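Local atomic coordinates of putative tetR-family transcriptional regulator (Streptomyces coelicolor, PDB entry 3FIW), a protein that probably binds DNA at cis-regulatory sites and regulates transcription, as expected for a repressor of the TetR family. Residues R50-R54 against L55-Q59. Residues are numbered along the deposited sequence; the frame is centred on the assembly and turned at random.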
ATOM      1  N   ARG A  50      -0.897 -20.308  18.690  1.00 36.56           N
ATOM      2  CA  ARG A  50      -1.171 -21.122  17.525  1.00 35.43           C
ATOM      3  C   ARG A  50       0.131 -21.664  16.914  1.00 34.29           C
ATOM      4  O   ARG A  50       0.194 -22.829  16.498  1.00 34.59           O
ATOM      5  CB  ARG A  50      -1.947 -20.277  16.513  1.00 36.63           C
ATOM      6  CG  ARG A  50      -3.083 -20.987  15.849  1.00 39.10           C
ATOM      7  CD  ARG A  50      -4.091 -19.960  15.425  1.00 46.65           C
ATOM      8  NE  ARG A  50      -5.310 -20.589  14.934  1.00 52.01           N
ATOM      9  CZ  ARG A  50      -6.414 -19.928  14.613  1.00 53.63           C
ATOM     10  NH1 ARG A  50      -6.455 -18.599  14.724  1.00 54.35           N
ATOM     11  NH2 ARG A  50      -7.471 -20.598  14.176  1.00 53.38           N
ATOM     12  N   LEU A  51       1.174 -20.832  16.886  1.00 31.87           N
ATOM     13  CA  LEU A  51       2.486 -21.250  16.457  1.00 30.01           C
ATOM     14  C   LEU A  51       3.042 -22.355  17.363  1.00 30.18           C
ATOM     15  O   LEU A  51       3.577 -23.359  16.866  1.00 29.41           O
ATOM     16  CB  LEU A  51       3.437 -20.035  16.388  1.00 29.77           C
ATOM     17  CG  LEU A  51       4.945 -20.197  16.144  1.00 27.97           C
ATOM     18  CD1 LEU A  51       5.272 -20.872  14.820  1.00 24.80           C
ATOM     19  CD2 LEU A  51       5.577 -18.835  16.209  1.00 27.18           C
ATOM     20  N   ALA A  52       2.919 -22.168  18.684  1.00 29.93           N
ATOM     21  CA  ALA A  52       3.371 -23.172  19.647  1.00 30.70           C
ATOM     22  C   ALA A  52       2.782 -24.535  19.288  1.00 31.41           C
ATOM     23  O   ALA A  52       3.488 -25.538  19.228  1.00 30.70           O
ATOM     24  CB  ALA A  52       2.971 -22.792  21.056  1.00 30.32           C
ATOM     25  N   LYS A  53       1.481 -24.538  19.046  1.00 32.49           N
ATOM     26  CA  LYS A  53       0.727 -25.746  18.780  1.00 34.04           C
ATOM     27  C   LYS A  53       1.154 -26.391  17.461  1.00 34.47           C
ATOM     28  O   LYS A  53       1.354 -27.581  17.429  1.00 35.18           O
ATOM     29  CB  LYS A  53      -0.767 -25.407  18.852  1.00 34.25           C
ATOM     30  CG  LYS A  53      -1.654 -26.127  17.886  1.00 37.19           C
ATOM     31  CD  LYS A  53      -2.368 -27.293  18.544  1.00 42.94           C
ATOM     32  CE  LYS A  53      -3.522 -27.709  17.664  1.00 46.16           C
ATOM     33  NZ  LYS A  53      -4.065 -26.482  16.994  1.00 48.19           N
ATOM     34  N   ARG A  54       1.308 -25.605  16.392  1.00 35.39           N
ATOM     35  CA  ARG A  54       1.932 -26.074  15.128  1.00 36.51           C
ATOM     36  C   ARG A  54       3.264 -26.780  15.363  1.00 35.78           C
ATOM     37  O   ARG A  54       3.583 -27.751  14.686  1.00 35.05           O
ATOM     38  CB  ARG A  54       2.167 -24.911  14.125  1.00 37.00           C
ATOM     39  CG  ARG A  54       1.141 -24.775  12.954  1.00 41.63           C
ATOM     40  CD  ARG A  54      -0.217 -25.444  13.291  1.00 48.14           C
ATOM     41  NE  ARG A  54      -1.435 -24.684  12.940  1.00 51.55           N
ATOM     42  CZ  ARG A  54      -2.294 -24.153  13.831  1.00 52.48           C
ATOM     43  NH1 ARG A  54      -2.066 -24.260  15.138  1.00 50.07           N
ATOM     44  NH2 ARG A  54      -3.390 -23.501  13.415  1.00 51.49           N
ATOM     45  N   LEU A  55       4.040 -26.258  16.311  1.00 35.64           N
ATOM     46  CA  LEU A  55       5.384 -26.765  16.615  1.00 35.17           C
ATOM     47  C   LEU A  55       5.318 -27.962  17.556  1.00 34.64           C
ATOM     48  O   LEU A  55       6.285 -28.691  17.673  1.00 34.64           O
ATOM     49  CB  LEU A  55       6.265 -25.651  17.219  1.00 35.31           C
ATOM     50  CG  LEU A  55       6.774 -24.481  16.340  1.00 35.89           C
ATOM     51  CD1 LEU A  55       7.342 -23.399  17.195  1.00 35.13           C
ATOM     52  CD2 LEU A  55       7.840 -24.940  15.381  1.00 34.79           C
ATOM     53  N   GLY A  56       4.170 -28.147  18.213  1.00 34.08           N
ATOM     54  CA  GLY A  56       3.970 -29.155  19.244  1.00 33.72           C
ATOM     55  C   GLY A  56       4.707 -28.849  20.541  1.00 34.14           C
ATOM     56  O   GLY A  56       5.201 -29.763  21.220  1.00 34.37           O
ATOM     57  N   VAL A  57       4.815 -27.572  20.899  1.00 33.76           N
ATOM     58  CA  VAL A  57       5.532 -27.205  22.124  1.00 33.61           C
ATOM     59  C   VAL A  57       4.631 -26.419  23.072  1.00 33.98           C
ATOM     60  O   VAL A  57       3.543 -25.949  22.678  1.00 33.69           O
ATOM     61  CB  VAL A  57       6.855 -26.413  21.848  1.00 33.71           C
ATOM     62  CG1 VAL A  57       7.810 -27.224  20.980  1.00 34.42           C
ATOM     63  CG2 VAL A  57       6.594 -25.048  21.225  1.00 31.82           C
ATOM     64  N   GLU A  58       5.084 -26.301  24.319  1.00 34.31           N
ATOM     65  CA  GLU A  58       4.479 -25.402  25.312  1.00 34.75           C
ATOM     66  C   GLU A  58       4.623 -23.956  24.870  1.00 34.27           C
ATOM     67  O   GLU A  58       5.727 -23.514  24.491  1.00 33.46           O
ATOM     68  CB  GLU A  58       5.159 -25.567  26.673  1.00 35.38           C
ATOM     69  CG  GLU A  58       4.954 -26.945  27.319  1.00 38.72           C
ATOM     70  CD  GLU A  58       3.482 -27.288  27.435  1.00 42.57           C
ATOM     71  OE1 GLU A  58       3.006 -28.136  26.641  1.00 43.95           O
ATOM     72  OE2 GLU A  58       2.804 -26.680  28.296  1.00 44.15           O
ATOM     73  N   GLN A  59       3.517 -23.217  24.923  1.00 33.93           N
ATOM     74  CA  GLN A  59       3.533 -21.804  24.485  1.00 34.44           C
ATOM     75  C   GLN A  59       4.597 -20.901  25.163  1.00 33.74           C
ATOM     76  O   GLN A  59       5.246 -20.098  24.465  1.00 33.99           O
ATOM     77  CB  GLN A  59       2.146 -21.166  24.575  1.00 34.29           C
ATOM     78  CG  GLN A  59       2.114 -19.765  23.980  1.00 39.27           C
ATOM     79  CD  GLN A  59       0.858 -19.003  24.323  1.00 42.74           C
ATOM     80  OE1 GLN A  59       0.798 -17.781  24.163  1.00 45.28           O
ATOM     81  NE2 GLN A  59      -0.161 -19.716  24.784  1.00 43.33           N
TER
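Leu-55 lies alongside Leu-51, one helical turn earlier, the two branches running together, and its CD1 methyl meets CD1 of Leu-51 at 4.0 Å. With CG anti to the carbonyl carbon (chi1 -71°), the Leu-55 branch is laid back along the helix, so that CG also rests 3.4 Å from Leu-51 O. That same carbonyl oxygen accepts a hydrogen bond from Leu-55 N. One residue on, the helix ends in a Schellman motif. Gly-56 takes up positive phi (71°), a conformation readily adopted without a side chain, and its N donates to Lys-53 O at 3.0 Å. The reversal brings Val-57 N to 2.9 Å from Ala-52 O in a nearly straight bond (176°), while a weak bond from Leu-55 N reaches the same oxygen.

Beyond this cap the chain folds back beside Ala-52, whose small methyl lets the backbone come close: its CB is 3.6 Å from both Val-57 O and Gln-59 CA. Val-57 also reaches this residue through CG2, which comes up beside the carbonyl, 3.7 Å from Ala-52 O. Cutting Leu-55 back to an alanine is likely to leave CD1 of Leu-51 without this neighbour and to open a gap next to Val-30 and Leu-62.

The segments span the end of helix 48-55 and the turn of the predicted helix-turn-helix, where Glu-58 O is hydrogen-bonded to Ser-61 OG of the following helix. Leu-51 and Leu-55 both touch Val-30 of helix 27-41 and Leu-62 of helix 60-63, which Ala-52 also touches, joining three helices of the probable DNA-binding domain.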